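Local coordinates for Rpb7-binding protein seb1 (Schizosaccharomyces pombe 972h-, PDB 5MDT), which drives transcription termination by binding RNA polymerase II and nascent RNA, this domain probably recognising the polymerase's C-terminal tail, at residues A[63-74]-A[125-135]; A[34-44]-A[89-99]. All coordinates share one frame; numbering follows the deposited sequence.

Contact 1 of 2, residues A[63-74]-A[125-135]; sequences LYILDSIVRSFQ and LCDIWEKASTF
D67 on helix 59-79 faces W129 on helix 119-131, and the two helices run parallel here, 3° apart, with axes 11.5 Å from each other. The D67 side chain leaves its helix with CG anti to the backbone N (chi1 169°), which places the carboxylate between L125 and W129. D67 CB and CG rest against L125 CD2, which is 3.8 Å from D67 CG. OD1 then accepts the indole N-H: W129 NE1 lies 2.8 Å from D67 OD1, on the anti side of the carboxylate, and the bond is bent. R71, one turn on, takes D67 side-on. R71 NE reaches D67 OD1 on the syn side, and R71 NH2 meets D67 OD2 from above the carboxylate plane in a nearly straight bond. I128 CG2 packs 3.5 Å from R71 NE.

Next to W129, both V70 methyls rest against T134 CG2, and V70 CG2 also touches F135 CZ. The end of F135 in turn covers one face of the W129 indole. Q74 closes the far end. Its extended chain brings Q74 NE2 2.8 Å from A132 O, while Q74 OE1 accepts from T134 OG1 at 2.9 Å. A132 O lies beside S133, whose positive phi forms a Schellman motif. The buried D67 carboxylate thus has three N-H donors, and the paired arginine would probably keep it ionised.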
loop_
_atom_site.group_PDB
_atom_site.type_symbol
_atom_site.label_atom_id
_atom_site.label_comp_id
_atom_site.label_asym_id
_atom_site.label_seq_id
_atom_site.Cartn_x
_atom_site.Cartn_y
_atom_site.Cartn_z
ATOM N N LEU A 63 2.869 1.354 -4.588
ATOM C CA LEU A 63 3.314 0.617 -3.398
ATOM C C LEU A 63 3.707 1.579 -2.279
ATOM O O LEU A 63 3.457 1.267 -1.111
ATOM C CB LEU A 63 4.460 -0.337 -3.713
ATOM C CG LEU A 63 4.023 -1.585 -4.516
ATOM C CD1 LEU A 63 5.228 -2.410 -4.910
ATOM C CD2 LEU A 63 3.063 -2.442 -3.709
ATOM N N TYR A 64 4.279 2.774 -2.605
ATOM C CA TYR A 64 4.565 3.763 -1.556
ATOM C C TYR A 64 3.243 4.287 -0.949
ATOM O O TYR A 64 3.179 4.581 0.251
ATOM C CB TYR A 64 5.368 4.942 -2.110
ATOM C CG TYR A 64 6.811 4.607 -2.436
ATOM C CD1 TYR A 64 7.478 3.576 -1.777
ATOM C CD2 TYR A 64 7.533 5.373 -3.343
ATOM C CE1 TYR A 64 8.835 3.311 -2.020
ATOM C CE2 TYR A 64 8.884 5.112 -3.603
ATOM C CZ TYR A 64 9.526 4.079 -2.941
ATOM O OH TYR A 64 10.860 3.841 -3.169
ATOM N N ILE A 65 2.191 4.412 -1.789
ATOM C CA ILE A 65 0.876 4.852 -1.254
ATOM C C ILE A 65 0.351 3.759 -0.297
ATOM O O ILE A 65 -0.067 4.078 0.814
ATOM C CB ILE A 65 -0.123 5.147 -2.407
ATOM C CG1 ILE A 65 0.314 6.409 -3.169
ATOM C CG2 ILE A 65 -1.604 5.291 -1.879
ATOM C CD1 ILE A 65 -0.343 6.486 -4.549
ATOM N N LEU A 66 0.347 2.500 -0.744
ATOM C CA LEU A 66 -0.078 1.354 0.053
ATOM C C LEU A 66 0.696 1.314 1.368
ATOM O O LEU A 66 0.089 1.137 2.413
ATOM C CB LEU A 66 0.148 0.032 -0.718
ATOM C CG LEU A 66 -0.121 -1.267 0.068
ATOM C CD1 LEU A 66 -1.614 -1.399 0.444
ATOM C CD2 LEU A 66 0.281 -2.512 -0.770
ATOM N N ASP A 67 2.030 1.513 1.308
ATOM C CA ASP A 67 2.877 1.494 2.485
ATOM C C ASP A 67 2.427 2.528 3.506
ATOM O O ASP A 67 2.275 2.211 4.689
ATOM C CB ASP A 67 4.337 1.762 2.078
ATOM C CG ASP A 67 5.227 2.014 3.283
ATOM O OD1 ASP A 67 5.223 1.169 4.214
ATOM O OD2 ASP A 67 5.840 3.114 3.354
ATOM N N SER A 68 2.239 3.768 3.053
ATOM C CA SER A 68 1.873 4.861 3.964
ATOM C C SER A 68 0.492 4.621 4.577
ATOM O O SER A 68 0.317 4.764 5.789
ATOM C CB SER A 68 1.895 6.190 3.226
ATOM O OG SER A 68 1.614 7.257 4.117
ATOM N N ILE A 69 -0.456 4.190 3.760
ATOM C CA ILE A 69 -1.814 3.935 4.251
ATOM C C ILE A 69 -1.866 2.757 5.246
ATOM O O ILE A 69 -2.463 2.916 6.304
ATOM C CB ILE A 69 -2.761 3.772 3.053
ATOM C CG1 ILE A 69 -3.003 5.162 2.398
ATOM C CG2 ILE A 69 -4.101 3.155 3.529
ATOM C CD1 ILE A 69 -3.740 5.125 1.088
ATOM N N VAL A 70 -1.231 1.602 4.923
ATOM C CA VAL A 70 -1.269 0.423 5.804
ATOM C C VAL A 70 -0.618 0.719 7.158
ATOM O O VAL A 70 -1.208 0.399 8.189
ATOM C CB VAL A 70 -0.743 -0.894 5.160
ATOM C CG1 VAL A 70 0.776 -0.875 4.932
ATOM C CG2 VAL A 70 -1.157 -2.112 5.988
ATOM N N ARG A 71 0.544 1.384 7.158
ATOM C CA ARG A 71 1.204 1.728 8.426
ATOM C C ARG A 71 0.395 2.756 9.246
ATOM O O ARG A 71 0.401 2.694 10.474
ATOM C CB ARG A 71 2.633 2.176 8.181
ATOM C CG ARG A 71 3.558 1.000 7.830
ATOM C CD ARG A 71 5.037 1.372 7.847
ATOM N NE ARG A 71 5.361 2.312 6.774
ATOM C CZ ARG A 71 5.465 3.630 6.921
ATOM N NH1 ARG A 71 5.322 4.186 8.119
ATOM N NH2 ARG A 71 5.709 4.403 5.870
ATOM N N SER A 72 -0.348 3.650 8.569
ATOM C CA SER A 72 -1.204 4.629 9.251
ATOM C C SER A 72 -2.431 3.948 9.868
ATOM O O SER A 72 -2.721 4.222 11.021
ATOM C CB SER A 72 -1.579 5.772 8.322
ATOM O OG SER A 72 -0.423 6.550 8.056
ATOM N N PHE A 73 -3.064 2.967 9.170
ATOM C CA PHE A 73 -4.161 2.191 9.768
ATOM C C PHE A 73 -3.640 1.372 10.950
ATOM O O PHE A 73 -4.314 1.281 11.971
ATOM C CB PHE A 73 -4.794 1.232 8.746
ATOM C CG PHE A 73 -5.683 1.826 7.673
ATOM C CD1 PHE A 73 -6.623 2.804 7.987
ATOM C CD2 PHE A 73 -5.683 1.307 6.383
ATOM C CE1 PHE A 73 -7.491 3.311 7.006
ATOM C CE2 PHE A 73 -6.573 1.791 5.412
ATOM C CZ PHE A 73 -7.471 2.787 5.728
ATOM N N GLN A 74 -2.444 0.764 10.808
ATOM C CA GLN A 74 -1.808 -0.013 11.877
ATOM C C GLN A 74 -1.599 0.876 13.117
ATOM O O GLN A 74 -1.930 0.457 14.236
ATOM C CB GLN A 74 -0.471 -0.605 11.393
ATOM C CG GLN A 74 0.294 -1.330 12.507
ATOM C CD GLN A 74 1.692 -1.759 12.157
ATOM O OE1 GLN A 74 2.323 -1.245 11.224
ATOM N NE2 GLN A 74 2.230 -2.685 12.947
ATOM N N LEU A 125 10.799 -1.804 1.352
ATOM C CA LEU A 125 9.503 -1.745 2.010
ATOM C C LEU A 125 9.315 -2.939 2.951
ATOM O O LEU A 125 8.822 -2.757 4.061
ATOM C CB LEU A 125 8.358 -1.645 0.995
ATOM C CG LEU A 125 8.251 -0.346 0.180
ATOM C CD1 LEU A 125 7.126 -0.456 -0.855
ATOM C CD2 LEU A 125 8.046 0.868 1.069
ATOM N N CYS A 126 9.770 -4.134 2.545
ATOM C CA CYS A 126 9.705 -5.339 3.381
ATOM C C CYS A 126 10.440 -5.127 4.705
ATOM O O CYS A 126 9.935 -5.547 5.745
ATOM C CB CYS A 126 10.245 -6.553 2.635
ATOM S SG CYS A 126 9.298 -6.969 1.155
ATOM N N ASP A 127 11.606 -4.448 4.660
ATOM C CA ASP A 127 12.416 -4.119 5.836
ATOM C C ASP A 127 11.637 -3.186 6.768
ATOM O O ASP A 127 11.617 -3.417 7.979
ATOM C CB ASP A 127 13.731 -3.437 5.419
ATOM C CG ASP A 127 14.785 -4.337 4.794
ATOM O OD1 ASP A 127 14.694 -5.574 4.968
ATOM O OD2 ASP A 127 15.715 -3.803 4.156
ATOM N N ILE A 128 10.989 -2.142 6.194
ATOM C CA ILE A 128 10.173 -1.166 6.924
ATOM C C ILE A 128 9.021 -1.888 7.639
ATOM O O ILE A 128 8.797 -1.657 8.831
ATOM C CB ILE A 128 9.712 -0.006 5.983
ATOM C CG1 ILE A 128 10.917 0.916 5.642
ATOM C CG2 ILE A 128 8.540 0.810 6.594
ATOM C CD1 ILE A 128 10.717 1.854 4.444
ATOM N N TRP A 129 8.341 -2.795 6.918
ATOM C CA TRP A 129 7.228 -3.599 7.421
ATOM C C TRP A 129 7.664 -4.581 8.508
ATOM O O TRP A 129 6.922 -4.809 9.458
ATOM C CB TRP A 129 6.539 -4.323 6.261
ATOM C CG TRP A 129 5.896 -3.386 5.285
ATOM C CD1 TRP A 129 5.394 -2.144 5.550
ATOM C CD2 TRP A 129 5.593 -3.657 3.912
ATOM N NE1 TRP A 129 4.825 -1.612 4.419
ATOM C CE2 TRP A 129 4.920 -2.524 3.399
ATOM C CE3 TRP A 129 5.869 -4.735 3.045
ATOM C CZ2 TRP A 129 4.500 -2.439 2.068
ATOM C CZ3 TRP A 129 5.422 -4.663 1.728
ATOM C CH2 TRP A 129 4.761 -3.519 1.250
ATOM N N GLU A 130 8.860 -5.152 8.366
ATOM C CA GLU A 130 9.420 -6.078 9.349
ATOM C C GLU A 130 9.688 -5.351 10.674
ATOM O O GLU A 130 9.326 -5.860 11.737
ATOM C CB GLU A 130 10.697 -6.730 8.794
ATOM C CG GLU A 130 11.303 -7.796 9.690
ATOM C CD GLU A 130 12.367 -8.609 8.986
ATOM O OE1 GLU A 130 13.346 -8.008 8.488
ATOM O OE2 GLU A 130 12.202 -9.848 8.897
ATOM N N LYS A 131 10.298 -4.152 10.591
ATOM C CA LYS A 131 10.651 -3.296 11.723
ATOM C C LYS A 131 9.393 -2.794 12.452
ATOM O O LYS A 131 9.383 -2.728 13.685
ATOM C CB LYS A 131 11.514 -2.118 11.223
ATOM C CG LYS A 131 12.121 -1.240 12.314
ATOM C CD LYS A 131 12.706 0.036 11.719
ATOM C CE LYS A 131 13.202 0.997 12.771
ATOM N NZ LYS A 131 13.818 2.203 12.159
ATOM N N ALA A 132 8.338 -2.455 11.690
ATOM C CA ALA A 132 7.082 -1.961 12.247
ATOM C C ALA A 132 6.123 -3.106 12.607
ATOM O O ALA A 132 5.046 -2.836 13.141
ATOM C CB ALA A 132 6.423 -1.002 11.259
ATOM N N SER A 133 6.510 -4.381 12.314
ATOM C CA SER A 133 5.699 -5.601 12.501
ATOM C C SER A 133 4.313 -5.463 11.789
ATOM O O SER A 133 3.299 -5.970 12.274
ATOM C CB SER A 133 5.537 -5.936 13.984
ATOM O OG SER A 133 6.789 -6.066 14.636
ATOM N N THR A 134 4.296 -4.777 10.625
ATOM C CA THR A 134 3.089 -4.491 9.825
ATOM C C THR A 134 2.440 -5.775 9.297
ATOM O O THR A 134 1.213 -5.890 9.280
ATOM C CB THR A 134 3.433 -3.490 8.697
ATOM O OG1 THR A 134 4.100 -2.364 9.254
ATOM C CG2 THR A 134 2.203 -3.008 7.920
ATOM N N PHE A 135 3.269 -6.723 8.857
ATOM C CA PHE A 135 2.816 -7.997 8.305
ATOM C C PHE A 135 3.484 -9.167 9.026
ATOM O O PHE A 135 4.629 -9.015 9.465
ATOM C CB PHE A 135 3.126 -8.060 6.796
ATOM C CG PHE A 135 2.440 -6.993 5.971
ATOM C CD1 PHE A 135 1.067 -6.808 6.047
ATOM C CD2 PHE A 135 3.169 -6.176 5.113
ATOM C CE1 PHE A 135 0.437 -5.804 5.296
ATOM C CE2 PHE A 135 2.532 -5.196 4.340
ATOM C CZ PHE A 135 1.173 -5.012 4.444
#

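Contact 2 of 2, residues A[34-44]-A[89-99]; sequences MENVSENAQFV and DASFSGGWCKA
N40 meets the start of helix 92-113 in the all-helical fold of the CTD-interacting domain. Helices 40-53 and 92-113 cross here at -28°, their axes 9.4 Å apart. Both N-H groups of the N40 amide are given, and its oxygen accepts a bond. With chi1 at 68°, CG sits between the backbone N and the carbonyl carbon, and N40 CB comes close to G95 CA, where no side chain intervenes. N40 ND2 gives one N-H to D89 O at 2.9 Å, almost straight (172°) and in the amide plane. It gives the other to V37 O, which also accepts from N40 N. N40 OD1 accepts from K98 NZ at 2.8 Å, in the carbonyl plane on a lone pair. Replacing N40 by alanine removes the amide, and D89 O and K98 NZ would probably each lose this partner. S91, at the N-cap position, makes no capping bond with its side chain; its OG is hydrogen-bonded to E82 OE1. V44 packs its methyls on the backbone of G95 and K98, and A41 CB lies along the lysine chain. At the M34 end, F92 is touched from two directions. M34 makes a Met-aromatic contact, its SD at the ring edge, and V37 CG2 sits over one face, 3.9 Å from the F92 ring centroid.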
loop_
_atom_site.group_PDB
_atom_site.type_symbol
_atom_site.label_atom_id
_atom_site.label_comp_id
_atom_site.label_asym_id
_atom_site.label_seq_id
_atom_site.Cartn_x
_atom_site.Cartn_y
_atom_site.Cartn_z
ATOM N N MET A 34 -7.242 8.317 6.598
ATOM C CA MET A 34 -7.335 8.324 8.060
ATOM C C MET A 34 -8.494 9.172 8.540
ATOM O O MET A 34 -8.976 8.956 9.659
ATOM C CB MET A 34 -6.018 8.835 8.701
ATOM C CG MET A 34 -4.850 7.888 8.500
ATOM S SD MET A 34 -5.103 6.273 9.296
ATOM C CE MET A 34 -4.674 6.728 11.038
ATOM N N GLU A 35 -8.928 10.162 7.736
ATOM C CA GLU A 35 -10.058 11.030 8.142
ATOM C C GLU A 35 -11.413 10.362 7.839
ATOM O O GLU A 35 -12.466 10.833 8.277
ATOM C CB GLU A 35 -9.990 12.381 7.411
ATOM C CG GLU A 35 -8.843 13.294 7.848
ATOM C CD GLU A 35 -8.376 14.325 6.836
ATOM O OE1 GLU A 35 -9.017 14.466 5.771
ATOM O OE2 GLU A 35 -7.329 14.963 7.089
ATOM N N ASN A 36 -11.383 9.253 7.096
ATOM C CA ASN A 36 -12.594 8.565 6.655
ATOM C C ASN A 36 -12.664 7.070 6.947
ATOM O O ASN A 36 -13.283 6.328 6.188
ATOM C CB ASN A 36 -12.813 8.898 5.173
ATOM C CG ASN A 36 -13.084 10.361 4.957
ATOM O OD1 ASN A 36 -12.209 11.095 4.512
ATOM N ND2 ASN A 36 -14.320 10.786 5.190
ATOM N N VAL A 37 -12.040 6.642 8.059
ATOM C CA VAL A 37 -11.780 5.238 8.398
ATOM C C VAL A 37 -12.991 4.303 8.212
ATOM O O VAL A 37 -12.786 3.157 7.824
ATOM C CB VAL A 37 -11.157 5.086 9.818
ATOM C CG1 VAL A 37 -12.186 5.277 10.931
ATOM C CG2 VAL A 37 -10.452 3.743 9.954
ATOM N N SER A 38 -14.242 4.765 8.475
ATOM C CA SER A 38 -15.388 3.867 8.289
ATOM C C SER A 38 -15.558 3.438 6.833
ATOM O O SER A 38 -16.188 2.412 6.568
ATOM C CB SER A 38 -16.684 4.490 8.805
ATOM O OG SER A 38 -16.989 5.688 8.109
ATOM N N GLU A 39 -14.962 4.209 5.899
ATOM C CA GLU A 39 -15.028 3.912 4.471
ATOM C C GLU A 39 -13.749 3.266 3.965
ATOM O O GLU A 39 -13.497 3.296 2.772
ATOM C CB GLU A 39 -15.367 5.186 3.668
ATOM C CG GLU A 39 -16.774 5.710 3.945
ATOM C CD GLU A 39 -17.920 4.830 3.478
ATOM O OE1 GLU A 39 -17.972 4.497 2.271
ATOM O OE2 GLU A 39 -18.795 4.512 4.313
ATOM N N ASN A 40 -12.958 2.627 4.856
ATOM C CA ASN A 40 -11.671 2.027 4.471
ATOM C C ASN A 40 -11.787 1.026 3.304
ATOM O O ASN A 40 -10.861 0.944 2.509
ATOM C CB ASN A 40 -10.932 1.424 5.662
ATOM C CG ASN A 40 -11.592 0.213 6.265
ATOM O OD1 ASN A 40 -11.492 -0.902 5.729
ATOM N ND2 ASN A 40 -12.221 0.391 7.426
ATOM N N ALA A 41 -12.940 0.325 3.152
ATOM C CA ALA A 41 -13.060 -0.595 1.997
ATOM C C ALA A 41 -12.929 0.179 0.698
ATOM O O ALA A 41 -12.326 -0.344 -0.235
ATOM C CB ALA A 41 -14.417 -1.305 2.037
ATOM N N GLN A 42 -13.505 1.411 0.625
ATOM C CA GLN A 42 -13.456 2.236 -0.609
ATOM C C GLN A 42 -12.037 2.702 -0.900
ATOM O O GLN A 42 -11.577 2.638 -2.028
ATOM C CB GLN A 42 -14.393 3.472 -0.490
ATOM C CG GLN A 42 -15.873 3.161 -0.252
ATOM C CD GLN A 42 -16.481 2.328 -1.384
ATOM O OE1 GLN A 42 -16.099 2.456 -2.543
ATOM N NE2 GLN A 42 -17.321 1.373 -1.049
ATOM N N PHE A 43 -11.341 3.183 0.116
ATOM C CA PHE A 43 -9.967 3.680 -0.082
ATOM C C PHE A 43 -9.023 2.542 -0.459
ATOM O O PHE A 43 -8.238 2.694 -1.399
ATOM C CB PHE A 43 -9.533 4.361 1.233
ATOM C CG PHE A 43 -10.232 5.697 1.452
ATOM C CD1 PHE A 43 -11.477 5.762 2.072
ATOM C CD2 PHE A 43 -9.664 6.876 1.007
ATOM C CE1 PHE A 43 -12.131 6.993 2.237
ATOM C CE2 PHE A 43 -10.306 8.110 1.198
ATOM C CZ PHE A 43 -11.530 8.163 1.818
ATOM N N VAL A 44 -9.102 1.388 0.224
ATOM C CA VAL A 44 -8.235 0.249 -0.111
ATOM C C VAL A 44 -8.536 -0.245 -1.572
ATOM O O VAL A 44 -7.604 -0.411 -2.378
ATOM C CB VAL A 44 -8.274 -0.886 0.950
ATOM C CG1 VAL A 44 -7.410 -2.078 0.515
ATOM C CG2 VAL A 44 -7.800 -0.359 2.319
ATOM N N ASP A 89 -14.030 -4.181 11.204
ATOM C CA ASP A 89 -14.187 -3.883 9.777
ATOM C C ASP A 89 -14.268 -2.386 9.440
ATOM O O ASP A 89 -13.540 -1.928 8.558
ATOM C CB ASP A 89 -15.395 -4.647 9.213
ATOM C CG ASP A 89 -15.251 -6.162 9.295
ATOM O OD1 ASP A 89 -14.106 -6.664 9.151
ATOM O OD2 ASP A 89 -16.284 -6.850 9.492
ATOM N N ALA A 90 -15.092 -1.623 10.185
ATOM C CA ALA A 90 -15.285 -0.188 9.951
ATOM C C ALA A 90 -14.258 0.689 10.662
ATOM O O ALA A 90 -14.412 1.911 10.678
ATOM C CB ALA A 90 -16.694 0.221 10.373
ATOM N N SER A 91 -13.229 0.084 11.280
ATOM C CA SER A 91 -12.229 0.839 12.016
ATOM C C SER A 91 -10.805 0.549 11.522
ATOM O O SER A 91 -10.637 -0.112 10.490
ATOM C CB SER A 91 -12.349 0.582 13.520
ATOM O OG SER A 91 -11.610 1.539 14.259
ATOM N N PHE A 92 -9.781 1.106 12.194
ATOM C CA PHE A 92 -8.384 1.053 11.728
ATOM C C PHE A 92 -7.864 -0.348 11.447
ATOM O O PHE A 92 -7.208 -0.541 10.431
ATOM C CB PHE A 92 -7.460 1.791 12.694
ATOM C CG PHE A 92 -7.823 3.245 12.848
ATOM C CD1 PHE A 92 -7.469 4.175 11.876
ATOM C CD2 PHE A 92 -8.552 3.682 13.954
ATOM C CE1 PHE A 92 -7.849 5.514 11.996
ATOM C CE2 PHE A 92 -8.917 5.025 14.083
ATOM C CZ PHE A 92 -8.560 5.932 13.106
ATOM N N SER A 93 -8.154 -1.322 12.333
ATOM C CA SER A 93 -7.735 -2.716 12.133
ATOM C C SER A 93 -8.353 -3.333 10.860
ATOM O O SER A 93 -7.703 -4.163 10.219
ATOM C CB SER A 93 -8.044 -3.568 13.359
ATOM O OG SER A 93 -9.390 -3.413 13.774
ATOM N N GLY A 94 -9.584 -2.914 10.514
ATOM C CA GLY A 94 -10.262 -3.326 9.285
ATOM C C GLY A 94 -9.503 -2.834 8.072
ATOM O O GLY A 94 -9.204 -3.616 7.173
ATOM N N GLY A 95 -9.087 -1.564 8.099
ATOM C CA GLY A 95 -8.298 -0.996 7.002
ATOM C C GLY A 95 -6.944 -1.672 6.856
ATOM O O GLY A 95 -6.497 -1.942 5.739
ATOM N N TRP A 96 -6.286 -1.963 7.997
ATOM C CA TRP A 96 -4.978 -2.627 8.051
ATOM C C TRP A 96 -5.119 -4.042 7.435
ATOM O O TRP A 96 -4.305 -4.435 6.599
ATOM C CB TRP A 96 -4.549 -2.689 9.530
ATOM C CG TRP A 96 -3.248 -3.363 9.873
ATOM C CD1 TRP A 96 -2.279 -3.804 9.015
ATOM C CD2 TRP A 96 -2.773 -3.641 11.194
ATOM N NE1 TRP A 96 -1.238 -4.356 9.724
ATOM C CE2 TRP A 96 -1.514 -4.269 11.065
ATOM C CE3 TRP A 96 -3.296 -3.428 12.483
ATOM C CZ2 TRP A 96 -0.775 -4.706 12.182
ATOM C CZ3 TRP A 96 -2.556 -3.838 13.589
ATOM C CH2 TRP A 96 -1.310 -4.466 13.431
ATOM N N CYS A 97 -6.190 -4.760 7.795
ATOM C CA CYS A 97 -6.496 -6.094 7.276
ATOM C C CYS A 97 -6.731 -6.060 5.744
ATOM O O CYS A 97 -6.126 -6.848 5.015
ATOM C CB CYS A 97 -7.695 -6.683 8.016
ATOM S SG CYS A 97 -8.264 -8.270 7.362
ATOM N N LYS A 98 -7.599 -5.154 5.265
ATOM C CA LYS A 98 -7.907 -5.046 3.825
ATOM C C LYS A 98 -6.659 -4.654 3.045
ATOM O O LYS A 98 -6.422 -5.237 1.994
ATOM C CB LYS A 98 -9.040 -4.057 3.540
ATOM C CG LYS A 98 -10.378 -4.501 4.111
ATOM C CD LYS A 98 -11.495 -3.513 3.768
ATOM C CE LYS A 98 -12.784 -3.798 4.517
ATOM N NZ LYS A 98 -12.716 -3.420 5.965
ATOM N N ALA A 99 -5.849 -3.696 3.549
ATOM C CA ALA A 99 -4.604 -3.321 2.843
ATOM C C ALA A 99 -3.639 -4.532 2.779
ATOM O O ALA A 99 -3.019 -4.771 1.744
ATOM C CB ALA A 99 -3.945 -2.121 3.518
#

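Contact 1 and contact 2 lie about 15 Å apart between centres, in one all-helical domain. Along the chain their segments alternate: 34-44, 63-74, 89-99, 125-135. The two interfaces therefore interlock, and neither is a local hairpin. They share no helix, but helix 59-79 of contact 1 touches both sides of contact 2, through S72 against M34 and F73 against N40, V44, F92 and G95. A second join is a probable hydrogen bond from W96 NE1 to T134 O. W96 also packs on V70 and Q74. Contact 1 is the more central, about 7 Å from the chain centre against 12 Å. Together they tie five helices into one compact helical core, consistent with the right-handed superhelical arrangement of CTD-interacting domains.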